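Local coordinates for fiber protein (Raptor siadenovirus a, PDB 5FJL), which probably attaches the virus to a receptor on the host cell through the trimeric head domain of its capsid fibre, at residues Thr112-Ala117 / Leu131-Phe136; Thr82-Lys87 / Met161-Val166; Leu101-Gly106 / Thr143-Val148; Ala89-Ser94 / Glu156-Met161. All blocks are in the same frame, centred on the assembly; numbering follows the deposited sequence. Where two conformers were deposited one is given.

Contact 1: Thr112-Ala117 / Leu131-Phe136; sequences TAPSTA and LCMMQF
S115-A117 and C132-M134 pair in the antiparallel beta hairpin of strands 115-122 and 127-138 in the fibre head. S115 with M134 and A117 with C132 are hydrogen-bonded pairs. T116 with M133, between them, is a non-hydrogen-bonded pair. S115 N donates to M134 O at 2.8 Å, and M134 N donates back to S115 O. A117 and C132 exchange a similar pair of bonds.

Ahead of the paired strand, T112 continues the join. Its N donates to F136 O, and its side chain takes two further bonds. OG1 accepts F136 N at 3.1 Å and donates to A113 O at 2.8 Å. With chi1 at 74°, OG1 stands between the backbone N and the carbonyl carbon of T112, where it can reach both F136 N and A113 O. The Q135 side chain is extended, with CG anti to the backbone N (chi1 -175°), and runs alongside P114. Its NE2 meets a lone pair of T112 O at 2.9 Å, in the carbonyl plane.

Side chains also meet on two faces. M133 bends at chi3 and brings CE to P114 CB at 3.9 Å, with T116 OG1 beside the same methyl. On the other face, M134 CE meets A117 CB at 3.7 Å.

T116 OG1 makes weak hydrogen bonds to T116 OG1 of each of the other two subunits, so this part of the hairpin lies at the centre of the trimer. S115 OG binds P168 O. Strand 160-171 flanks strand 115-122, and strand 144-149 pairs with strand 127-138 through M133-L149 and Q135-V147.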
loop_
_atom_site.group_PDB
_atom_site.type_symbol
_atom_site.label_atom_id
_atom_site.label_comp_id
_atom_site.label_asym_id
_atom_site.label_seq_id
_atom_site.Cartn_x
_atom_site.Cartn_y
_atom_site.Cartn_z
ATOM N N THR A 112 14.597 3.049 -2.852
ATOM C CA THR A 112 13.315 2.414 -3.253
ATOM C C THR A 112 12.219 3.435 -3.397
ATOM O O THR A 112 12.290 4.574 -2.937
ATOM C CB THR A 112 12.870 1.370 -2.182
ATOM O OG1 THR A 112 12.371 2.025 -1.012
ATOM C CG2 THR A 112 14.000 0.409 -1.846
ATOM N N ALA A 113 11.124 2.989 -4.039
ATOM C CA ALA A 113 9.849 3.671 -3.967
ATOM C C ALA A 113 9.222 3.408 -2.588
ATOM O O ALA A 113 9.705 2.534 -1.834
ATOM C CB ALA A 113 8.960 3.112 -5.079
ATOM N N PRO A 114 8.180 4.133 -2.205
ATOM C CA PRO A 114 7.549 3.899 -0.910
ATOM C C PRO A 114 6.691 2.659 -0.911
ATOM O O PRO A 114 6.063 2.353 -1.934
ATOM C CB PRO A 114 6.661 5.123 -0.691
ATOM C CG PRO A 114 6.236 5.425 -2.040
ATOM C CD PRO A 114 7.487 5.248 -2.894
ATOM N N SER A 115 6.635 1.990 0.223
ATOM C CA SER A 115 5.733 0.837 0.440
ATOM C C SER A 115 4.961 1.009 1.725
ATOM O O SER A 115 5.390 1.664 2.664
ATOM C CB SER A 115 6.475 -0.504 0.513
ATOM O OG SER A 115 6.861 -0.870 -0.776
ATOM N N THR A 116 3.762 0.454 1.749
ATOM C CA THR A 116 2.885 0.536 2.876
ATOM C C THR A 116 3.270 -0.488 3.940
ATOM O O THR A 116 3.522 -1.661 3.617
ATOM C CB THR A 116 1.426 0.262 2.493
ATOM O OG1 THR A 116 1.099 1.081 1.337
ATOM C CG2 THR A 116 0.485 0.576 3.606
ATOM N N ALA A 117 3.253 -0.048 5.198
ATOM C CA ALA A 117 3.532 -0.927 6.337
ATOM C C ALA A 117 2.500 -0.773 7.391
ATOM O O ALA A 117 1.929 0.290 7.540
ATOM C CB ALA A 117 4.863 -0.583 6.965
ATOM N N LEU A 131 -1.300 2.229 9.686
ATOM C CA LEU A 131 -0.652 2.080 8.392
ATOM C C LEU A 131 0.176 3.331 8.143
ATOM O O LEU A 131 -0.245 4.448 8.411
ATOM C CB LEU A 131 -1.639 1.797 7.211
ATOM C CG LEU A 131 -2.098 0.323 7.039
ATOM C CD1 LEU A 131 -3.014 -0.103 8.184
ATOM C CD2 LEU A 131 -2.788 0.095 5.703
ATOM N N CYS A 132 1.354 3.089 7.600
ATOM C CA CYS A 132 2.355 4.143 7.299
ATOM C C CYS A 132 2.951 3.851 5.960
ATOM O O CYS A 132 2.769 2.743 5.437
ATOM C CB CYS A 132 3.523 4.132 8.302
ATOM S SG CYS A 132 3.064 4.376 10.023
ATOM N N MET A 133 3.684 4.782 5.374
ATOM C CA MET A 133 4.502 4.471 4.203
ATOM C C MET A 133 5.956 4.593 4.587
ATOM O O MET A 133 6.324 5.441 5.416
ATOM C CB MET A 133 4.181 5.336 3.032
ATOM C CG MET A 133 2.722 5.127 2.545
ATOM S SD MET A 133 2.433 5.593 0.848
ATOM C CE MET A 133 2.999 4.058 0.064
ATOM N N MET A 134 6.770 3.738 4.035
ATOM C CA MET A 134 8.217 3.831 4.261
ATOM C C MET A 134 8.982 3.679 3.003
ATOM O O MET A 134 8.540 3.070 2.038
ATOM C CB MET A 134 8.646 2.953 5.346
ATOM C CG MET A 134 8.350 1.546 5.177
ATOM S SD MET A 134 8.861 0.550 6.629
ATOM C CE MET A 134 7.973 1.150 8.027
ATOM N N GLN A 135 10.170 4.281 2.990
ATOM C CA GLN A 135 10.952 4.357 1.774
ATOM C C GLN A 135 12.426 4.432 2.122
ATOM O O GLN A 135 12.784 5.164 3.028
ATOM C CB GLN A 135 10.549 5.641 1.021
ATOM C CG GLN A 135 11.162 5.848 -0.307
ATOM C CD GLN A 135 10.457 6.943 -1.091
ATOM O OE1 GLN A 135 9.578 7.644 -0.573
ATOM N NE2 GLN A 135 10.769 7.003 -2.346
ATOM N N PHE A 136 13.259 3.705 1.408
ATOM C CA PHE A 136 14.730 3.794 1.571
ATOM C C PHE A 136 15.211 4.876 0.601
ATOM O O PHE A 136 14.916 4.838 -0.605
ATOM C CB PHE A 136 15.392 2.465 1.276
ATOM C CG PHE A 136 15.220 1.438 2.349
ATOM C CD1 PHE A 136 16.112 1.371 3.412
ATOM C CD2 PHE A 136 14.170 0.516 2.302
ATOM C CE1 PHE A 136 15.985 0.417 4.400
ATOM C CE2 PHE A 136 14.034 -0.435 3.279
ATOM C CZ PHE A 136 14.940 -0.512 4.324
#

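Contact 2: Thr82-Lys87 / Met161-Val166; sequences TPLTFK and MHIVTV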
loop_
_atom_site.group_PDB
_atom_site.type_symbol
_atom_site.label_atom_id
_atom_site.label_comp_id
_atom_site.label_asym_id
_atom_site.label_seq_id
_atom_site.Cartn_x
_atom_site.Cartn_y
_atom_site.Cartn_z
ATOM N N THR A 82 6.672 -11.997 14.357
ATOM C CA THR A 82 7.941 -11.477 14.792
ATOM C C THR A 82 8.090 -10.143 14.061
ATOM O O THR A 82 8.213 -10.131 12.824
ATOM C CB THR A 82 9.074 -12.397 14.367
ATOM O OG1 THR A 82 8.882 -13.675 14.999
ATOM C CG2 THR A 82 10.441 -11.819 14.748
ATOM N N PRO A 83 8.055 -9.030 14.816
ATOM C CA PRO A 83 8.209 -7.737 14.124
ATOM C C PRO A 83 9.636 -7.368 13.893
ATOM O O PRO A 83 10.545 -7.955 14.509
ATOM C CB PRO A 83 7.580 -6.770 15.107
ATOM C CG PRO A 83 7.980 -7.324 16.412
ATOM C CD PRO A 83 7.807 -8.819 16.247
ATOM N N LEU A 84 9.878 -6.404 13.020
ATOM C CA LEU A 84 11.152 -5.754 12.966
ATOM C C LEU A 84 11.068 -4.527 13.880
ATOM O O LEU A 84 10.250 -3.625 13.638
ATOM C CB LEU A 84 11.461 -5.335 11.533
ATOM C CG LEU A 84 12.860 -4.915 11.229
ATOM C CD1 LEU A 84 13.826 -6.076 11.491
ATOM C CD2 LEU A 84 12.871 -4.533 9.750
ATOM N N THR A 85 11.910 -4.474 14.906
ATOM C CA THR A 85 11.783 -3.484 15.968
ATOM C C THR A 85 12.914 -2.475 15.926
ATOM O O THR A 85 14.102 -2.820 15.844
ATOM C CB THR A 85 11.751 -4.185 17.333
ATOM O OG1 THR A 85 10.584 -5.025 17.384
ATOM C CG2 THR A 85 11.737 -3.206 18.510
ATOM N N PHE A 86 12.516 -1.212 15.962
ATOM C CA PHE A 86 13.429 -0.077 16.088
ATOM C C PHE A 86 13.207 0.585 17.436
ATOM O O PHE A 86 12.071 0.658 17.928
ATOM C CB PHE A 86 13.190 0.950 14.980
ATOM C CG PHE A 86 13.484 0.424 13.613
ATOM C CD1 PHE A 86 12.591 -0.398 12.945
ATOM C CD2 PHE A 86 14.709 0.656 13.019
ATOM C CE1 PHE A 86 12.894 -0.936 11.706
ATOM C CE2 PHE A 86 15.014 0.154 11.765
ATOM C CZ PHE A 86 14.121 -0.644 11.100
ATOM N N LYS A 87 14.261 1.107 18.020
ATOM C CA LYS A 87 14.189 1.870 19.246
ATOM C C LYS A 87 14.035 3.347 18.937
ATOM O O LYS A 87 14.489 3.806 17.885
ATOM C CB LYS A 87 15.492 1.689 20.049
ATOM C CG LYS A 87 15.751 0.259 20.461
ATOM C CD LYS A 87 17.007 0.165 21.343
ATOM C CE LYS A 87 16.820 0.776 22.754
ATOM N NZ LYS A 87 15.800 0.224 23.735
ATOM N N MET A 161 9.344 1.374 17.642
ATOM C CA MET A 161 8.487 1.174 16.458
ATOM C C MET A 161 8.623 -0.254 16.040
ATOM O O MET A 161 9.736 -0.669 15.711
ATOM C CB MET A 161 8.893 2.088 15.304
ATOM C CG MET A 161 8.053 1.879 14.044
ATOM S SD MET A 161 8.576 2.820 12.582
ATOM C CE MET A 161 9.998 1.900 12.096
ATOM N N HIS A 162 7.509 -0.959 15.969
ATOM C CA HIS A 162 7.499 -2.327 15.476
ATOM C C HIS A 162 6.908 -2.352 14.075
ATOM O O HIS A 162 5.771 -1.930 13.915
ATOM C CB HIS A 162 6.674 -3.238 16.383
ATOM C CG HIS A 162 7.111 -3.236 17.821
ATOM N ND1 HIS A 162 8.320 -3.761 18.216
ATOM C CD2 HIS A 162 6.506 -2.780 18.943
ATOM C CE1 HIS A 162 8.424 -3.649 19.535
ATOM N NE2 HIS A 162 7.352 -3.051 19.997
ATOM N N ILE A 163 7.647 -2.838 13.103
ATOM C CA ILE A 163 7.086 -3.107 11.767
ATOM C C ILE A 163 6.489 -4.508 11.800
ATOM O O ILE A 163 7.223 -5.488 11.938
ATOM C CB ILE A 163 8.142 -3.004 10.643
ATOM C CG1 ILE A 163 8.880 -1.654 10.686
ATOM C CG2 ILE A 163 7.512 -3.326 9.296
ATOM C CD1 ILE A 163 9.908 -1.472 9.611
ATOM N N VAL A 164 5.184 -4.601 11.679
ATOM C CA VAL A 164 4.476 -5.861 11.718
ATOM C C VAL A 164 4.507 -6.545 10.352
ATOM O O VAL A 164 4.860 -7.714 10.232
ATOM C CB VAL A 164 3.038 -5.669 12.178
ATOM C CG1 VAL A 164 2.277 -7.004 12.119
ATOM C CG2 VAL A 164 2.996 -5.063 13.578
ATOM N N THR A 165 4.173 -5.787 9.325
ATOM C CA THR A 165 4.268 -6.311 7.952
ATOM C C THR A 165 4.401 -5.106 7.004
ATOM O O THR A 165 4.014 -3.998 7.340
ATOM C CB THR A 165 3.116 -7.284 7.667
ATOM O OG1 THR A 165 3.476 -8.187 6.587
ATOM C CG2 THR A 165 1.912 -6.502 7.428
ATOM N N VAL A 166 5.087 -5.349 5.885
ATOM C CA VAL A 166 5.330 -4.282 4.897
ATOM C C VAL A 166 5.309 -4.899 3.502
ATOM O O VAL A 166 5.782 -6.005 3.258
ATOM C CB VAL A 166 6.629 -3.489 5.207
ATOM C CG1 VAL A 166 7.832 -4.395 5.308
ATOM C CG2 VAL A 166 6.867 -2.372 4.216
HETATM O O HOH W 1 5.438 -9.238 12.326
#
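T85 and H162 lie side by side and point the same way, on the same face of an antiparallel pair. T85 OG1 comes to H162 ND1 at 2.7 Å, at the edge of the imidazole and in its plane. Either atom could be the donor. The OG1-ND1 bond probably limits rotation of the imidazole, which is partly exposed. OG1 is anti to the T85 carbonyl carbon (chi1 -63°), which sets it beside ND1, and the methyl CG2 lies 3.5 Å from H162 CE1. P83 flanks H162 on this face, with P83 CB 3.9 Å from H162 CB.

F86, M161 and I163 meet on the opposite, buried face. F86 and M161 run alongside each other. M161 extends from the backbone and then bends at chi3 (75°), which turns CE to F86 CD1 at 3.6 Å. The methyl approaches the ring at a slant. I163 crosses F86, and its CD1 reaches F86 CE1 at 3.7 Å. Packing on this face continues with I102, which touches both F86 and M161.

The backbones are joined by two hydrogen-bonded pairs, L84 with I163 and F86 with M161, which flank T85 and H162. The F86 N-H is almost straight onto M161 O (178°). Beyond the pairing, a water donates to V164 O at 2.7 Å and more weakly to T82 O.

Here V164 and T165 both face L118, a classic beta bulge in strand 160-171. Strand 78-87 borders one side of strand 160-171 and strand 115-122 the other, an antiparallel build in keeping with the beta-sandwich of adenovirus fibre heads.

Contact 3: Leu101-Gly106 / Thr143-Val148; sequences LIPLEG and TPFLVV
I102 and L146 form the hydrogen-bonded centre of an antiparallel strand pair, 99-103 with 144-149, in the antiparallel beta-sandwich of the fibre head. Strand 127-138 borders strand 144-149 on its other side. The non-hydrogen-bonded pairs L101-V147 and P103-F145 flank the centre. I102 N donates to L146 O at 2.8 Å, and L146 N returns to I102 O at 2.9 Å. P103 has no N-H to give, but its place in a non-hydrogen-bonded pair needs none for pairing with 144-148.

The F145 side chain leans toward strand 99-103, with CG beside the F145 backbone N (chi1 -81°). P103 CB reaches F145 CE2 at 3.7 Å, and L101 CB lies 4.0 Å from F145 CD2. Both approach the ring at a slant. V74 of the second subunit also packs on F145, so this face adjoins the trimer interface.

I102 and L146 point to the other face, which is buried. They run alongside each other. L146 CG is anti to the backbone N (chi1 178°), and this carries CD2 alongside I102 CD1, 4.0 Å away. F86 touches both residues from strand 78-87.

L104 carries the pairing one bond past P103. It is buried, and F44 and F136 also pack on it. Its CD1 lies 4.2 Å from L146 CB. L104 N donates to P144 O at 2.8 Å, while the P144 ring sits close by, with CG 3.4 Å from L104 O.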
loop_
_atom_site.group_PDB
_atom_site.type_symbol
_atom_site.label_atom_id
_atom_site.label_comp_id
_atom_site.label_asym_id
_atom_site.label_seq_id
_atom_site.Cartn_x
_atom_site.Cartn_y
_atom_site.Cartn_z
ATOM N N LEU A 101 12.991 9.793 10.380
ATOM C CA LEU A 101 14.218 9.458 9.670
ATOM C C LEU A 101 15.054 8.488 10.482
ATOM O O LEU A 101 15.339 8.757 11.637
ATOM C CB LEU A 101 15.062 10.720 9.422
ATOM C CG LEU A 101 14.422 11.819 8.583
ATOM C CD1 LEU A 101 15.449 12.897 8.264
ATOM C CD2 LEU A 101 13.850 11.319 7.287
ATOM N N ILE A 102 15.449 7.381 9.876
ATOM C CA ILE A 102 16.304 6.388 10.527
ATOM C C ILE A 102 17.601 6.335 9.729
ATOM O O ILE A 102 17.649 5.751 8.658
ATOM C CB ILE A 102 15.601 5.000 10.531
ATOM C CG1 ILE A 102 14.251 5.069 11.265
ATOM C CG2 ILE A 102 16.521 3.959 11.160
ATOM C CD1 ILE A 102 13.341 3.865 11.031
ATOM N N PRO A 103 18.689 6.925 10.273
ATOM C CA PRO A 103 19.949 6.875 9.542
ATOM C C PRO A 103 20.600 5.501 9.679
ATOM O O PRO A 103 20.560 4.921 10.783
ATOM C CB PRO A 103 20.799 7.958 10.259
ATOM C CG PRO A 103 20.233 8.014 11.590
ATOM C CD PRO A 103 18.742 7.790 11.445
ATOM N N LEU A 104 21.148 4.994 8.603
ATOM C CA LEU A 104 21.699 3.643 8.557
ATOM C C LEU A 104 23.179 3.690 8.196
ATOM O O LEU A 104 23.680 4.707 7.693
ATOM C CB LEU A 104 20.910 2.812 7.549
ATOM C CG LEU A 104 19.405 2.660 7.871
ATOM C CD1 LEU A 104 18.701 2.083 6.668
ATOM C CD2 LEU A 104 19.166 1.836 9.107
ATOM N N GLU A 105 23.869 2.590 8.430
ATOM C CA GLU A 105 25.227 2.379 7.933
ATOM C C GLU A 105 25.301 1.025 7.281
ATOM O O GLU A 105 24.716 0.066 7.782
ATOM C CB GLU A 105 26.208 2.418 9.107
ATOM C CG GLU A 105 26.347 3.789 9.727
ATOM C CD GLU A 105 27.470 3.928 10.753
ATOM O OE1 GLU A 105 28.367 3.063 10.824
ATOM O OE2 GLU A 105 27.450 4.957 11.477
ATOM N N GLY A 106 26.029 0.907 6.172
ATOM C CA GLY A 106 26.257 -0.365 5.537
ATOM C C GLY A 106 27.066 -0.231 4.275
ATOM O O GLY A 106 27.466 0.899 3.950
ATOM N N THR A 143 24.663 9.092 2.918
ATOM C CA THR A 143 24.160 8.353 4.086
ATOM C C THR A 143 22.844 7.639 3.680
ATOM O O THR A 143 21.927 8.293 3.178
ATOM C CB THR A 143 23.852 9.283 5.238
ATOM O OG1 THR A 143 25.039 10.026 5.585
ATOM C CG2 THR A 143 23.350 8.515 6.471
ATOM N N PRO A 144 22.749 6.335 3.904
ATOM C CA PRO A 144 21.453 5.619 3.723
ATOM C C PRO A 144 20.477 5.966 4.837
ATOM O O PRO A 144 20.846 6.039 6.016
ATOM C CB PRO A 144 21.832 4.129 3.781
ATOM C CG PRO A 144 23.175 4.090 4.417
ATOM C CD PRO A 144 23.811 5.424 4.366
ATOM N N PHE A 145 19.207 6.164 4.453
ATOM C CA PHE A 145 18.131 6.384 5.396
ATOM C C PHE A 145 16.938 5.483 5.084
ATOM O O PHE A 145 16.686 5.151 3.923
ATOM C CB PHE A 145 17.600 7.815 5.301
ATOM C CG PHE A 145 18.436 8.830 6.033
ATOM C CD1 PHE A 145 19.507 9.398 5.405
ATOM C CD2 PHE A 145 18.124 9.218 7.317
ATOM C CE1 PHE A 145 20.276 10.353 6.077
ATOM C CE2 PHE A 145 18.876 10.162 7.996
ATOM C CZ PHE A 145 19.949 10.720 7.356
ATOM N N LEU A 146 16.248 5.111 6.143
ATOM C CA LEU A 146 14.848 4.634 6.038
ATOM C C LEU A 146 13.946 5.733 6.541
ATOM O O LEU A 146 14.120 6.240 7.651
ATOM C CB LEU A 146 14.673 3.364 6.870
ATOM C CG LEU A 146 13.246 2.768 6.905
ATOM C CD1 LEU A 146 12.709 2.475 5.512
ATOM C CD2 LEU A 146 13.201 1.501 7.761
ATOM N N VAL A 147 12.987 6.146 5.722
ATOM C CA VAL A 147 12.086 7.238 6.038
ATOM C C VAL A 147 10.704 6.661 6.257
ATOM O O VAL A 147 10.286 5.787 5.478
ATOM C CB VAL A 147 12.028 8.243 4.874
ATOM C CG1 VAL A 147 11.051 9.374 5.166
ATOM C CG2 VAL A 147 13.441 8.758 4.565
ATOM N N VAL A 148 10.031 7.122 7.308
ATOM C CA VAL A 148 8.680 6.653 7.619
ATOM C C VAL A 148 7.775 7.858 7.608
ATOM O O VAL A 148 8.052 8.856 8.289
ATOM C CB VAL A 148 8.610 5.973 8.986
ATOM C CG1 VAL A 148 7.223 5.408 9.275
ATOM C CG2 VAL A 148 9.651 4.864 9.106
#

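Contact 4: Ala89-Ser94 / Glu156-Met161; sequences ADFKSS and ETIQYM
I158 packs on F91 and S94 all the way from its CB to its tip. CB lies 3.4 Å from S94 O. CG1 also lies close to S94 O, at 3.3 Å. The same carbonyl accepts I158 N at 2.7 Å in a nearly straight bond (175°). CG2, anti to the backbone N, turns instead to the ring and meets F91 CE1 at 4.0 Å. At the tip, CD1 sits over one face of F91 in a CH-pi contact. It is 4.1 Å from the ring centroid and only 9° off the ring normal.

M161 meets the same ring at its edge. Its CB is 4.0 Å from F91 CZ, and its SD is 5.4 Å from the ring centroid, a Met-aromatic contact. I102 and L100 also pack on F91.

Toward the surface, a water joins S94 OG and T157 OG1, at 2.8 Å from each.

The contact ties the loop after strand 78-87 to the chain entering strand 160-171. Q159 and Y160 both face I122 there, a classic beta bulge at the start of an antiparallel strand.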
loop_
_atom_site.group_PDB
_atom_site.type_symbol
_atom_site.label_atom_id
_atom_site.label_comp_id
_atom_site.label_asym_id
_atom_site.label_seq_id
_atom_site.Cartn_x
_atom_site.Cartn_y
_atom_site.Cartn_z
ATOM N N ALA A 89 15.978 5.504 19.953
ATOM C CA ALA A 89 17.363 5.865 19.723
ATOM C C ALA A 89 17.821 5.674 18.295
ATOM O O ALA A 89 18.875 6.216 17.934
ATOM C CB ALA A 89 18.270 5.078 20.647
ATOM N N ASP A 90 17.075 4.911 17.482
ATOM C CA ASP A 90 17.440 4.692 16.100
ATOM C C ASP A 90 17.037 5.848 15.179
ATOM O O ASP A 90 17.464 5.903 14.036
ATOM C CB ASP A 90 16.804 3.410 15.575
ATOM C CG ASP A 90 17.333 2.172 16.236
ATOM O OD1 ASP A 90 18.545 2.174 16.567
ATOM O OD2 ASP A 90 16.582 1.180 16.400
ATOM N N PHE A 91 16.178 6.757 15.668
ATOM C CA PHE A 91 15.666 7.830 14.841
ATOM C C PHE A 91 16.559 9.058 14.949
ATOM O O PHE A 91 17.261 9.245 15.961
ATOM C CB PHE A 91 14.239 8.165 15.260
ATOM C CG PHE A 91 13.243 7.074 14.937
ATOM C CD1 PHE A 91 13.026 6.044 15.844
ATOM C CD2 PHE A 91 12.593 7.066 13.727
ATOM C CE1 PHE A 91 12.136 5.034 15.553
ATOM C CE2 PHE A 91 11.692 6.050 13.414
ATOM C CZ PHE A 91 11.480 5.028 14.329
ATOM N N LYS A 92 16.524 9.909 13.935
ATOM C CA LYS A 92 17.255 11.191 14.015
ATOM C C LYS A 92 16.721 11.994 15.188
ATOM O O LYS A 92 17.503 12.565 15.994
ATOM C CB LYS A 92 17.148 11.957 12.710
ATOM C CG LYS A 92 17.922 13.271 12.740
ATOM C CD LYS A 92 17.976 13.864 11.346
ATOM C CE LYS A 92 18.613 15.253 11.356
ATOM N NZ LYS A 92 20.092 15.102 11.313
ATOM N N SER A 93 15.415 12.056 15.311
ATOM C CA SER A 93 14.722 12.616 16.413
ATOM C C SER A 93 13.694 11.590 16.899
ATOM O O SER A 93 12.965 11.044 16.090
ATOM C CB SER A 93 14.017 13.911 15.918
ATOM O OG SER A 93 12.963 14.267 16.786
ATOM N N SER A 94 13.618 11.370 18.202
ATOM C CA SER A 94 12.674 10.395 18.742
ATOM C C SER A 94 11.238 10.889 18.912
ATOM O O SER A 94 10.349 10.120 19.262
ATOM C CB SER A 94 13.166 9.852 20.075
ATOM O OG SER A 94 13.322 10.864 21.025
ATOM N N GLU A 156 4.976 13.249 21.698
ATOM C CA GLU A 156 5.393 12.113 22.535
ATOM C C GLU A 156 6.669 11.552 21.967
ATOM O O GLU A 156 6.976 11.739 20.803
ATOM C CB GLU A 156 4.358 11.005 22.552
ATOM C CG GLU A 156 3.030 11.389 23.164
ATOM C CD GLU A 156 2.006 10.320 22.997
ATOM O OE1 GLU A 156 2.088 9.291 23.713
ATOM O OE2 GLU A 156 1.076 10.484 22.185
ATOM N N THR A 157 7.435 10.881 22.813
ATOM C CA THR A 157 8.699 10.240 22.447
ATOM C C THR A 157 8.463 8.777 22.063
ATOM O O THR A 157 7.756 8.042 22.756
ATOM C CB THR A 157 9.669 10.300 23.639
ATOM O OG1 THR A 157 9.916 11.695 23.916
ATOM C CG2 THR A 157 10.971 9.620 23.386
ATOM N N ILE A 158 9.061 8.391 20.940
ATOM C CA ILE A 158 9.035 6.985 20.535
ATOM C C ILE A 158 9.932 6.180 21.474
ATOM O O ILE A 158 11.110 6.484 21.613
ATOM C CB ILE A 158 9.528 6.821 19.098
ATOM C CG1 ILE A 158 8.633 7.576 18.101
ATOM C CG2 ILE A 158 9.648 5.352 18.722
ATOM C CD1 ILE A 158 9.271 7.691 16.728
ATOM N N GLN A 159 9.350 5.150 22.092
ATOM C CA GLN A 159 10.124 4.121 22.756
ATOM C C GLN A 159 10.490 3.024 21.764
ATOM O O GLN A 159 11.660 2.673 21.632
ATOM C CB GLN A 159 9.367 3.580 23.970
ATOM C CG GLN A 159 8.957 4.651 24.973
ATOM C CD GLN A 159 10.112 5.358 25.647
ATOM O OE1 GLN A 159 11.167 4.793 25.863
ATOM N NE2 GLN A 159 9.921 6.643 25.943
ATOM N N TYR A 160 9.491 2.512 21.035
ATOM C CA TYR A 160 9.713 1.516 20.007
ATOM C C TYR A 160 8.829 1.768 18.805
ATOM O O TYR A 160 7.713 2.253 18.977
ATOM C CB TYR A 160 9.457 0.073 20.507
ATOM C CG TYR A 160 10.382 -0.283 21.634
ATOM C CD1 TYR A 160 11.648 -0.786 21.360
ATOM C CD2 TYR A 160 10.018 -0.053 22.934
ATOM C CE1 TYR A 160 12.533 -1.057 22.396
ATOM C CE2 TYR A 160 10.882 -0.319 23.976
ATOM C CZ TYR A 160 12.132 -0.823 23.691
ATOM O OH TYR A 160 13.043 -1.083 24.734
ATOM N N MET A 161 9.344 1.374 17.642
ATOM C CA MET A 161 8.487 1.174 16.458
ATOM C C MET A 161 8.623 -0.254 16.040
ATOM O O MET A 161 9.736 -0.669 15.711
ATOM C CB MET A 161 8.893 2.088 15.304
ATOM C CG MET A 161 8.053 1.879 14.044
ATOM S SD MET A 161 8.576 2.820 12.582
ATOM C CE MET A 161 9.998 1.900 12.096
HETATM O O HOH W 2 11.489 12.846 21.888
#

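How the contacts relate
Strand 160-171 joins contacts 2 and 4, which share M161 and have centres about 13 Å apart. Contact 1 borders that strand on its other side, where M134 CE meets I163 CD1 of contact 2 at 3.6 Å. Contact 3 adjoins contact 1 through strand 127-138, with V147 N 2.9 Å from Q135 O, a probable hydrogen bond. Contact 3 also meets contacts 2 and 4, largely through I102: its CD1 lies 4.0 Å from F86 CD2, and its CG1 lies 3.5 Å from F91 CE2. Contacts 1 and 4 do not touch; their centres are about 18 Å apart. Contacts 1 and 3 both reach the second subunit, and contacts 1 and 2 the third.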